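Side-chain contact in brain-specific angiogenesis inhibitor 1-associated protein 2-like protein 2 (Mus musculus, PDB 3OK8), which binds phosphoinositides through its I-BAR (IMD) domain and induces planar or gently curved membrane structures: residues Glu48-Tyr53 and Asp82-Leu87. Residues are numbered along the deposited sequence; the frame is centred on the assembly and turned at random.
Sequences EAAEVY and DTQRHL
Q84 and E51 meet with the same chi1 setting: each has CG anti to its own backbone N (chi1 173° and 177°), and each chain then bends at chi2. The bend carries the amide of Q84 over to A50, where OE1 makes a van der Waals contact with the methyl of A50, 3.5 Å from its CB. The two long side chains cross at about a right angle. The carboxylate of E51 and the amide of Q84 are turned 59° apart, and E51 OE1 stays 4.2 Å from Q84 NE2. No hydrogen bond joins the two segments. NE2 instead makes a weak hydrogen bond to the carbonyl O of S81 on its own helix. The segments belong to helices 5-66 and 71-147, antiparallel neighbours in the three-helix bundle of the I-BAR domain, and their local axes come within 10.0 Å. R85 is modelled in two conformers. In the one described, NH1 forms a salt bridge with D82 OD1 at 2.7 Å, from above the carboxylate plane, so this bridge may not always be made. In that conformer R85 NH2 lies 5.1 Å from E51 OE2. A50 also packs on Y39 of the second subunit.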
loop_
_atom_site.group_PDB
_atom_site.type_symbol
_atom_site.label_atom_id
_atom_site.label_comp_id
_atom_site.label_asym_id
_atom_site.label_seq_id
_atom_site.Cartn_x
_atom_site.Cartn_y
_atom_site.Cartn_z
ATOM N N GLU A 48 -7.638 -1.115 6.668
ATOM C CA GLU A 48 -8.403 -0.872 7.890
ATOM C C GLU A 48 -7.784 0.250 8.733
ATOM O O GLU A 48 -8.451 1.220 9.059
ATOM C CB GLU A 48 -8.526 -2.155 8.715
ATOM C CG GLU A 48 -9.919 -2.762 8.684
ATOM C CD GLU A 48 -10.883 -2.072 9.651
ATOM O OE1 GLU A 48 -10.452 -1.695 10.759
ATOM O OE2 GLU A 48 -12.074 -1.920 9.303
ATOM N N ALA A 49 -6.506 0.094 9.062
ATOM C CA ALA A 49 -5.712 1.109 9.725
ATOM C C ALA A 49 -5.806 2.462 9.044
ATOM O O ALA A 49 -5.761 3.481 9.716
ATOM C CB ALA A 49 -4.268 0.676 9.787
ATOM N N ALA A 50 -5.909 2.477 7.717
ATOM C CA ALA A 50 -6.074 3.728 6.981
ATOM C C ALA A 50 -7.459 4.302 7.205
ATOM O O ALA A 50 -7.604 5.488 7.473
ATOM C CB ALA A 50 -5.831 3.525 5.485
ATOM N N GLU A 51 -8.478 3.459 7.092
ATOM C CA GLU A 51 -9.844 3.911 7.259
ATOM C C GLU A 51 -10.109 4.475 8.665
ATOM O O GLU A 51 -10.855 5.444 8.817
ATOM C CB GLU A 51 -10.808 2.776 6.916
ATOM C CG GLU A 51 -12.278 3.107 7.114
ATOM C CD GLU A 51 -12.853 3.998 6.019
ATOM O OE1 GLU A 51 -12.317 3.995 4.883
ATOM O OE2 GLU A 51 -13.858 4.691 6.297
ATOM N N VAL A 52 -9.490 3.881 9.681
ATOM C CA VAL A 52 -9.677 4.350 11.053
ATOM C C VAL A 52 -8.918 5.657 11.270
ATOM O O VAL A 52 -9.426 6.587 11.891
ATOM C CB VAL A 52 -9.269 3.298 12.112
ATOM C CG1 VAL A 52 -10.187 2.087 12.045
ATOM C CG2 VAL A 52 -7.825 2.864 11.924
ATOM N N TYR A 53 -7.702 5.731 10.747
ATOM C CA TYR A 53 -6.957 6.979 10.769
ATOM C C TYR A 53 -7.695 8.149 10.107
ATOM O O TYR A 53 -7.837 9.235 10.690
ATOM C CB TYR A 53 -5.622 6.790 10.077
ATOM C CG TYR A 53 -4.729 8.000 10.152
ATOM C CD1 TYR A 53 -4.669 8.920 9.103
ATOM C CD2 TYR A 53 -3.927 8.215 11.262
ATOM C CE1 TYR A 53 -3.829 10.025 9.173
ATOM C CE2 TYR A 53 -3.083 9.305 11.340
ATOM C CZ TYR A 53 -3.042 10.212 10.306
ATOM O OH TYR A 53 -2.193 11.288 10.421
ATOM N N ASP A 82 -12.171 11.862 2.623
ATOM C CA ASP A 82 -12.931 11.443 1.449
ATOM C C ASP A 82 -12.020 10.915 0.340
ATOM O O ASP A 82 -12.313 9.880 -0.266
ATOM C CB ASP A 82 -13.807 12.588 0.932
ATOM C CG ASP A 82 -14.946 12.915 1.876
ATOM O OD1 ASP A 82 -15.086 12.207 2.903
ATOM O OD2 ASP A 82 -15.699 13.875 1.594
ATOM N N THR A 83 -10.914 11.616 0.085
ATOM C CA THR A 83 -9.950 11.193 -0.938
ATOM C C THR A 83 -9.332 9.844 -0.621
ATOM O O THR A 83 -9.242 8.971 -1.493
ATOM C CB THR A 83 -8.786 12.183 -1.082
ATOM O OG1 THR A 83 -9.297 13.467 -1.439
ATOM C CG2 THR A 83 -7.798 11.712 -2.170
ATOM N N GLN A 84 -8.884 9.686 0.621
ATOM C CA GLN A 84 -8.292 8.432 1.025
ATOM C C GLN A 84 -9.341 7.334 0.857
ATOM O O GLN A 84 -9.042 6.254 0.345
ATOM C CB GLN A 84 -7.736 8.510 2.450
ATOM C CG GLN A 84 -7.251 7.161 2.995
ATOM C CD GLN A 84 -8.410 6.286 3.434
ATOM O OE1 GLN A 84 -8.292 5.061 3.521
ATOM N NE2 GLN A 84 -9.551 6.922 3.711
ATOM N N ARG A 85 -10.588 7.605 1.239
ATOM C CA ARG A 85 -11.633 6.605 1.036
ATOM C C ARG A 85 -11.707 6.169 -0.428
ATOM O O ARG A 85 -11.837 4.988 -0.718
ATOM C CB ARG A 85 -12.985 7.109 1.516
ATOM C CG ARG A 85 -14.058 6.040 1.549
ATOM C CD ARG A 85 -15.253 6.482 2.394
ATOM N NE ARG A 85 -15.852 7.740 1.942
ATOM C CZ ARG A 85 -15.838 8.876 2.638
ATOM N NH1 ARG A 85 -16.418 9.962 2.146
ATOM N NH2 ARG A 85 -15.249 8.932 3.829
ATOM N N HIS A 86 -11.584 7.120 -1.351
ATOM C CA HIS A 86 -11.653 6.818 -2.787
ATOM C C HIS A 86 -10.477 5.987 -3.273
ATOM O O HIS A 86 -10.674 4.984 -3.948
ATOM C CB HIS A 86 -11.744 8.093 -3.618
ATOM C CG HIS A 86 -12.969 8.904 -3.339
ATOM N ND1 HIS A 86 -14.240 8.376 -3.414
ATOM C CD2 HIS A 86 -13.120 10.207 -2.997
ATOM C CE1 HIS A 86 -15.123 9.317 -3.123
ATOM N NE2 HIS A 86 -14.467 10.437 -2.864
ATOM N N LEU A 87 -9.261 6.424 -2.940
ATOM C CA LEU A 87 -8.033 5.727 -3.329
ATOM C C LEU A 87 -8.067 4.292 -2.853
ATOM O O LEU A 87 -7.472 3.413 -3.461
ATOM C CB LEU A 87 -6.796 6.413 -2.732
ATOM C CG LEU A 87 -6.171 7.608 -3.469
ATOM C CD1 LEU A 87 -7.188 8.717 -3.689
ATOM C CD2 LEU A 87 -4.965 8.145 -2.710
#